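Local coordinates for protein Asp/Glu-specific dipeptidyl-peptidase (Flavobacterium psychrophilum, PDB 5JXF) that removes dipeptides from the N-terminus of oligopeptides, acting as a serine-type peptidase strictly specific for Asp or Glu at the P1 position, at residues W229-F241 / V699-D711. Residues are numbered along the deposited sequence; the frame is centred on the assembly and turned at random.
Sequences WVWPRHTGDFSMF and VMVDMRYVLFIVD. With ARG (arginine), chain E; ASP (aspartic acid), chain F.
Phe238 holds CG between its backbone N and carbonyl carbon (chi1 82°), which lays the ring against the helix that starts at Met703, while Val706 turns CG1 anti to its backbone N (chi1 175°) and sets that methyl over the ring. The result is a CH-pi contact, CG1 of Val706 standing 3.8 Å from the Phe238 centroid and only 9° off the normal. Ile709 brings CG2 to the ring's edge, 3.7 Å from CE1 of Phe238; an aromatic residue suits the place because its flat ring offers a face to Val706 and an edge to Ile709. Met240, extended beyond CG, brings its CE to 3.7 Å from CG2 of Val710 and also touches Val706. Gly236, centre of an inverse gamma turn, leaves room for the Tyr705 ring, whose CE2 edge comes 3.5 Å from Gly236 CA. Val701 then packs CG2 3.5 Å from the backbone N of Asp237, the probable charge-relay aspartate, which pairs with His101. Earlier in the strand, Val699 touches the Trp231 ring through CG1, a compact branch suited to the broad indole. Arg233 NE bonds Val230 O at 3.1 Å, and its NH2 forms a salt bridge with Asp679. Trp229 spreads its indole under the amino nitrogen of the bound arginine, and its CH2 lies 3.0 Å from OD1 of the bound aspartate; an alanine here would probably leave that amino group without its aromatic floor and open a gap in the dipeptide pocket. The contact thus joins the two beta-barrels of the chymotrypsin-like peptidase domain: strand 239-245, hydrogen-bonded to 95-98 and 197-214, meets helix 703-713, while strand 698-702 runs between 673-680 and 648-653.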
loop_
_atom_site.group_PDB
_atom_site.type_symbol
_atom_site.label_atom_id
_atom_site.label_comp_id
_atom_site.label_asym_id
_atom_site.label_seq_id
_atom_site.Cartn_x
_atom_site.Cartn_y
_atom_site.Cartn_z
ATOM N N TRP A 229 -8.028 0.560 -10.638
ATOM C CA TRP A 229 -8.771 1.413 -9.687
ATOM C C TRP A 229 -7.876 2.089 -8.632
ATOM O O TRP A 229 -8.370 2.503 -7.600
ATOM C CB TRP A 229 -9.867 0.634 -8.947
ATOM C CG TRP A 229 -10.810 -0.094 -9.829
ATOM C CD1 TRP A 229 -10.792 -1.424 -10.123
ATOM C CD2 TRP A 229 -11.924 0.459 -10.534
ATOM N NE1 TRP A 229 -11.825 -1.737 -10.968
ATOM C CE2 TRP A 229 -12.540 -0.601 -11.233
ATOM C CE3 TRP A 229 -12.466 1.745 -10.636
ATOM C CZ2 TRP A 229 -13.665 -0.409 -12.051
ATOM C CZ3 TRP A 229 -13.598 1.933 -11.442
ATOM C CH2 TRP A 229 -14.184 0.858 -12.133
ATOM N N VAL A 230 -6.584 2.217 -8.898
ATOM C CA VAL A 230 -5.648 2.726 -7.888
ATOM C C VAL A 230 -4.883 3.971 -8.349
ATOM O O VAL A 230 -4.393 4.022 -9.473
ATOM C CB VAL A 230 -4.620 1.641 -7.490
ATOM C CG1 VAL A 230 -3.436 2.269 -6.773
ATOM C CG2 VAL A 230 -5.268 0.560 -6.610
ATOM N N TRP A 231 -4.850 4.990 -7.496
ATOM C CA TRP A 231 -3.941 6.119 -7.628
ATOM C C TRP A 231 -2.897 6.045 -6.477
ATOM O O TRP A 231 -3.244 5.649 -5.364
ATOM C CB TRP A 231 -4.698 7.440 -7.549
ATOM C CG TRP A 231 -3.805 8.633 -7.693
ATOM C CD1 TRP A 231 -3.361 9.459 -6.699
ATOM C CD2 TRP A 231 -3.251 9.132 -8.909
ATOM N NE1 TRP A 231 -2.557 10.440 -7.225
ATOM C CE2 TRP A 231 -2.469 10.259 -8.580
ATOM C CE3 TRP A 231 -3.343 8.738 -10.247
ATOM C CZ2 TRP A 231 -1.767 10.977 -9.536
ATOM C CZ3 TRP A 231 -2.641 9.451 -11.190
ATOM C CH2 TRP A 231 -1.868 10.562 -10.833
ATOM N N PRO A 232 -1.628 6.413 -6.728
ATOM C CA PRO A 232 -0.924 6.814 -7.953
ATOM C C PRO A 232 -0.916 5.725 -9.024
ATOM O O PRO A 232 -0.906 4.526 -8.732
ATOM C CB PRO A 232 0.492 7.103 -7.464
ATOM C CG PRO A 232 0.315 7.469 -6.019
ATOM C CD PRO A 232 -0.770 6.580 -5.534
ATOM N N ARG A 233 -0.973 6.162 -10.273
ATOM C CA ARG A 233 -1.020 5.254 -11.402
ATOM C C ARG A 233 -0.032 5.738 -12.447
ATOM O O ARG A 233 0.104 6.940 -12.680
ATOM C CB ARG A 233 -2.441 5.184 -12.002
ATOM C CG ARG A 233 -2.547 4.321 -13.269
ATOM C CD ARG A 233 -2.964 2.884 -12.924
ATOM N NE ARG A 233 -4.281 2.986 -12.366
ATOM C CZ ARG A 233 -5.381 2.447 -12.858
ATOM N NH1 ARG A 233 -5.367 1.656 -13.921
ATOM N NH2 ARG A 233 -6.492 2.679 -12.216
ATOM N N HIS A 234 0.637 4.797 -13.099
ATOM C CA HIS A 234 1.631 5.136 -14.098
ATOM C C HIS A 234 1.407 4.362 -15.387
ATOM O O HIS A 234 2.368 3.890 -15.998
ATOM C CB HIS A 234 3.035 4.861 -13.540
ATOM C CG HIS A 234 3.267 5.471 -12.196
ATOM N ND1 HIS A 234 2.657 5.005 -11.058
ATOM C CD2 HIS A 234 4.020 6.532 -11.816
ATOM C CE1 HIS A 234 3.032 5.740 -10.024
ATOM N NE2 HIS A 234 3.860 6.672 -10.456
ATOM N N THR A 235 0.140 4.279 -15.810
ATOM C CA THR A 235 -0.281 3.473 -16.963
ATOM C C THR A 235 -0.553 4.290 -18.225
ATOM O O THR A 235 -1.372 5.213 -18.208
ATOM C CB THR A 235 -1.563 2.688 -16.637
ATOM O OG1 THR A 235 -1.382 1.936 -15.426
ATOM C CG2 THR A 235 -1.918 1.751 -17.780
ATOM N N GLY A 236 0.115 3.944 -19.324
ATOM C CA GLY A 236 -0.144 4.590 -20.603
ATOM C C GLY A 236 -1.336 3.959 -21.306
ATOM O O GLY A 236 -1.192 3.296 -22.330
ATOM N N ASP A 237 -2.519 4.175 -20.755
ATOM C CA ASP A 237 -3.686 3.410 -21.160
ATOM C C ASP A 237 -4.323 4.020 -22.411
ATOM O O ASP A 237 -5.262 4.790 -22.285
ATOM C CB ASP A 237 -4.700 3.363 -20.011
ATOM C CG ASP A 237 -5.794 2.293 -20.216
ATOM O OD1 ASP A 237 -5.948 1.777 -21.344
ATOM O OD2 ASP A 237 -6.523 1.987 -19.249
ATOM N N PHE A 238 -3.801 3.698 -23.598
ATOM C CA PHE A 238 -4.374 4.232 -24.830
ATOM C C PHE A 238 -4.239 3.310 -26.043
ATOM O O PHE A 238 -3.413 2.399 -26.061
ATOM C CB PHE A 238 -3.753 5.596 -25.158
ATOM C CG PHE A 238 -2.426 5.520 -25.853
ATOM C CD1 PHE A 238 -1.249 5.389 -25.124
ATOM C CD2 PHE A 238 -2.356 5.601 -27.240
ATOM C CE1 PHE A 238 -0.018 5.328 -25.769
ATOM C CE2 PHE A 238 -1.154 5.536 -27.897
ATOM C CZ PHE A 238 0.038 5.409 -27.156
ATOM N N SER A 239 -5.070 3.556 -27.055
ATOM C CA SER A 239 -4.890 2.926 -28.364
ATOM C C SER A 239 -5.514 3.836 -29.427
ATOM O O SER A 239 -6.287 4.730 -29.104
ATOM C CB SER A 239 -5.504 1.526 -28.403
ATOM O OG SER A 239 -6.892 1.566 -28.107
ATOM N N MET A 240 -5.140 3.633 -30.681
ATOM C CA MET A 240 -5.570 4.523 -31.750
ATOM C C MET A 240 -6.252 3.766 -32.865
ATOM O O MET A 240 -5.816 2.694 -33.272
ATOM C CB MET A 240 -4.395 5.314 -32.308
ATOM C CG MET A 240 -3.829 6.319 -31.314
ATOM S SD MET A 240 -2.560 7.387 -32.007
ATOM C CE MET A 240 -2.320 8.566 -30.673
ATOM N N PHE A 241 -7.342 4.348 -33.344
ATOM C CA PHE A 241 -8.116 3.760 -34.426
ATOM C C PHE A 241 -8.323 4.823 -35.488
ATOM O O PHE A 241 -8.019 5.994 -35.240
ATOM C CB PHE A 241 -9.449 3.237 -33.893
ATOM C CG PHE A 241 -9.322 1.989 -33.056
ATOM C CD1 PHE A 241 -8.918 2.060 -31.727
ATOM C CD2 PHE A 241 -9.589 0.738 -33.603
ATOM C CE1 PHE A 241 -8.805 0.915 -30.970
ATOM C CE2 PHE A 241 -9.482 -0.410 -32.847
ATOM C CZ PHE A 241 -9.091 -0.321 -31.531
ATOM N N VAL A 699 -9.044 9.363 -13.223
ATOM C CA VAL A 699 -7.650 9.215 -13.628
ATOM C C VAL A 699 -7.517 9.321 -15.143
ATOM O O VAL A 699 -8.242 8.648 -15.887
ATOM C CB VAL A 699 -7.073 7.879 -13.150
ATOM C CG1 VAL A 699 -5.518 7.873 -13.217
ATOM C CG2 VAL A 699 -7.532 7.625 -11.719
ATOM N N MET A 700 -6.576 10.162 -15.574
ATOM C CA MET A 700 -6.323 10.487 -16.983
ATOM C C MET A 700 -4.895 10.235 -17.398
ATOM O O MET A 700 -3.955 10.513 -16.643
ATOM C CB MET A 700 -6.663 11.957 -17.253
ATOM C CG MET A 700 -8.152 12.284 -17.268
ATOM S SD MET A 700 -8.570 13.928 -16.612
ATOM C CE MET A 700 -8.097 13.716 -14.880
ATOM N N VAL A 701 -4.703 9.700 -18.595
ATOM C CA VAL A 701 -3.350 9.660 -19.139
ATOM C C VAL A 701 -3.020 11.059 -19.628
ATOM O O VAL A 701 -3.816 11.668 -20.342
ATOM C CB VAL A 701 -3.171 8.661 -20.311
ATOM C CG1 VAL A 701 -1.676 8.396 -20.534
ATOM C CG2 VAL A 701 -3.919 7.360 -20.078
ATOM N N ASP A 702 -1.852 11.567 -19.240
ATOM C CA ASP A 702 -1.343 12.845 -19.733
ATOM C C ASP A 702 -1.062 12.738 -21.237
ATOM O O ASP A 702 -0.405 11.785 -21.648
ATOM C CB ASP A 702 -0.059 13.208 -18.944
ATOM C CG ASP A 702 0.341 14.651 -19.107
ATOM O OD1 ASP A 702 0.556 15.086 -20.266
ATOM O OD2 ASP A 702 0.412 15.352 -18.069
ATOM N N MET A 703 -1.542 13.682 -22.063
ATOM C CA MET A 703 -1.377 13.565 -23.526
ATOM C C MET A 703 0.113 13.649 -23.912
ATOM O O MET A 703 0.546 13.058 -24.910
ATOM C CB MET A 703 -2.208 14.628 -24.278
ATOM C CG MET A 703 -3.717 14.185 -24.564
ATOM S SD MET A 703 -3.818 12.547 -25.231
ATOM C CE MET A 703 -2.985 12.841 -26.787
ATOM N N ARG A 704 0.913 14.346 -23.113
ATOM C CA ARG A 704 2.364 14.315 -23.325
ATOM C C ARG A 704 2.949 12.892 -23.294
ATOM O O ARG A 704 3.815 12.564 -24.094
ATOM C CB ARG A 704 3.079 15.196 -22.299
ATOM C CG ARG A 704 2.844 16.681 -22.545
ATOM C CD ARG A 704 3.393 17.519 -21.411
ATOM N NE ARG A 704 2.641 17.293 -20.182
ATOM C CZ ARG A 704 2.868 17.930 -19.036
ATOM N NH1 ARG A 704 3.829 18.845 -18.970
ATOM N NH2 ARG A 704 2.130 17.656 -17.957
ATOM N N TYR A 705 2.464 12.040 -22.399
ATOM C CA TYR A 705 2.912 10.639 -22.346
ATOM C C TYR A 705 2.396 9.817 -23.527
ATOM O O TYR A 705 3.121 8.973 -24.066
ATOM C CB TYR A 705 2.469 9.988 -21.032
ATOM C CG TYR A 705 3.091 8.624 -20.794
ATOM C CD1 TYR A 705 4.469 8.450 -20.856
ATOM C CD2 TYR A 705 2.311 7.530 -20.476
ATOM C CE1 TYR A 705 5.045 7.219 -20.641
ATOM C CE2 TYR A 705 2.874 6.296 -20.252
ATOM C CZ TYR A 705 4.242 6.151 -20.334
ATOM O OH TYR A 705 4.792 4.922 -20.130
ATOM N N VAL A 706 1.133 10.048 -23.914
ATOM C CA VAL A 706 0.599 9.397 -25.107
ATOM C C VAL A 706 1.484 9.674 -26.319
ATOM O O VAL A 706 1.952 8.751 -26.995
ATOM C CB VAL A 706 -0.838 9.860 -25.410
ATOM C CG1 VAL A 706 -1.331 9.255 -26.725
ATOM C CG2 VAL A 706 -1.752 9.489 -24.251
ATOM N N LEU A 707 1.741 10.950 -26.576
ATOM C CA LEU A 707 2.524 11.320 -27.753
ATOM C C LEU A 707 3.965 10.800 -27.653
ATOM O O LEU A 707 4.518 10.285 -28.629
ATOM C CB LEU A 707 2.510 12.836 -27.949
ATOM C CG LEU A 707 1.157 13.535 -28.122
ATOM C CD1 LEU A 707 1.366 15.039 -28.183
ATOM C CD2 LEU A 707 0.409 13.046 -29.367
ATOM N N PHE A 708 4.556 10.912 -26.468
ATOM C CA PHE A 708 5.860 10.299 -26.198
ATOM C C PHE A 708 5.888 8.815 -26.593
ATOM O O PHE A 708 6.833 8.347 -27.224
ATOM C CB PHE A 708 6.231 10.443 -24.713
ATOM C CG PHE A 708 7.501 9.736 -24.331
ATOM C CD1 PHE A 708 8.740 10.349 -24.514
ATOM C CD2 PHE A 708 7.465 8.468 -23.781
ATOM C CE1 PHE A 708 9.919 9.696 -24.159
ATOM C CE2 PHE A 708 8.639 7.815 -23.413
ATOM C CZ PHE A 708 9.872 8.429 -23.608
ATOM N N ILE A 709 4.849 8.077 -26.231
ATOM C CA ILE A 709 4.859 6.655 -26.518
ATOM C C ILE A 709 4.693 6.423 -28.032
ATOM O O ILE A 709 5.413 5.621 -28.625
ATOM C CB ILE A 709 3.768 5.936 -25.736
ATOM C CG1 ILE A 709 4.115 5.945 -24.248
ATOM C CG2 ILE A 709 3.607 4.508 -26.232
ATOM C CD1 ILE A 709 5.286 5.020 -23.906
ATOM N N VAL A 710 3.763 7.143 -28.653
ATOM C CA VAL A 710 3.591 7.078 -30.102
ATOM C C VAL A 710 4.906 7.389 -30.832
ATOM O O VAL A 710 5.298 6.730 -31.815
ATOM C CB VAL A 710 2.503 8.072 -30.569
ATOM C CG1 VAL A 710 2.437 8.100 -32.082
ATOM C CG2 VAL A 710 1.159 7.715 -29.941
ATOM N N ASP A 711 5.597 8.394 -30.315
ATOM C CA ASP A 711 6.736 8.971 -30.994
ATOM C C ASP A 711 8.065 8.304 -30.618
ATOM O O ASP A 711 8.669 7.607 -31.439
ATOM C CB ASP A 711 6.787 10.466 -30.679
ATOM C CG ASP A 711 7.849 11.193 -31.443
ATOM O OD1 ASP A 711 8.720 10.538 -32.047
ATOM O OD2 ASP A 711 7.807 12.441 -31.437
HETATM N N ARG E . -10.567 0.122 -14.298
HETATM C CA ARG E . -10.746 0.489 -15.695
HETATM C C ARG E . -12.230 0.788 -15.933
HETATM O O ARG E . -13.080 -0.057 -15.670
HETATM C CB ARG E . -10.246 -0.627 -16.621
HETATM C CG ARG E . -8.734 -0.890 -16.540
HETATM C CD ARG E . -8.318 -2.076 -17.413
HETATM N NE ARG E . -9.013 -3.301 -17.030
HETATM C CZ ARG E . -8.545 -4.188 -16.148
HETATM N NH1 ARG E . -7.364 -3.995 -15.560
HETATM N NH2 ARG E . -9.252 -5.279 -15.855
HETATM N N ASP F . -12.541 1.996 -16.396
HETATM C CA ASP F . -13.933 2.425 -16.570
HETATM C C ASP F . -14.480 2.241 -17.974
HETATM O O ASP F . -15.158 3.124 -18.509
HETATM C CB ASP F . -14.092 3.896 -16.147
HETATM C CG ASP F . -14.332 4.062 -14.651
HETATM O OD1 ASP F . -14.782 3.097 -14.010
HETATM O OD2 ASP F . -14.087 5.166 -14.115
#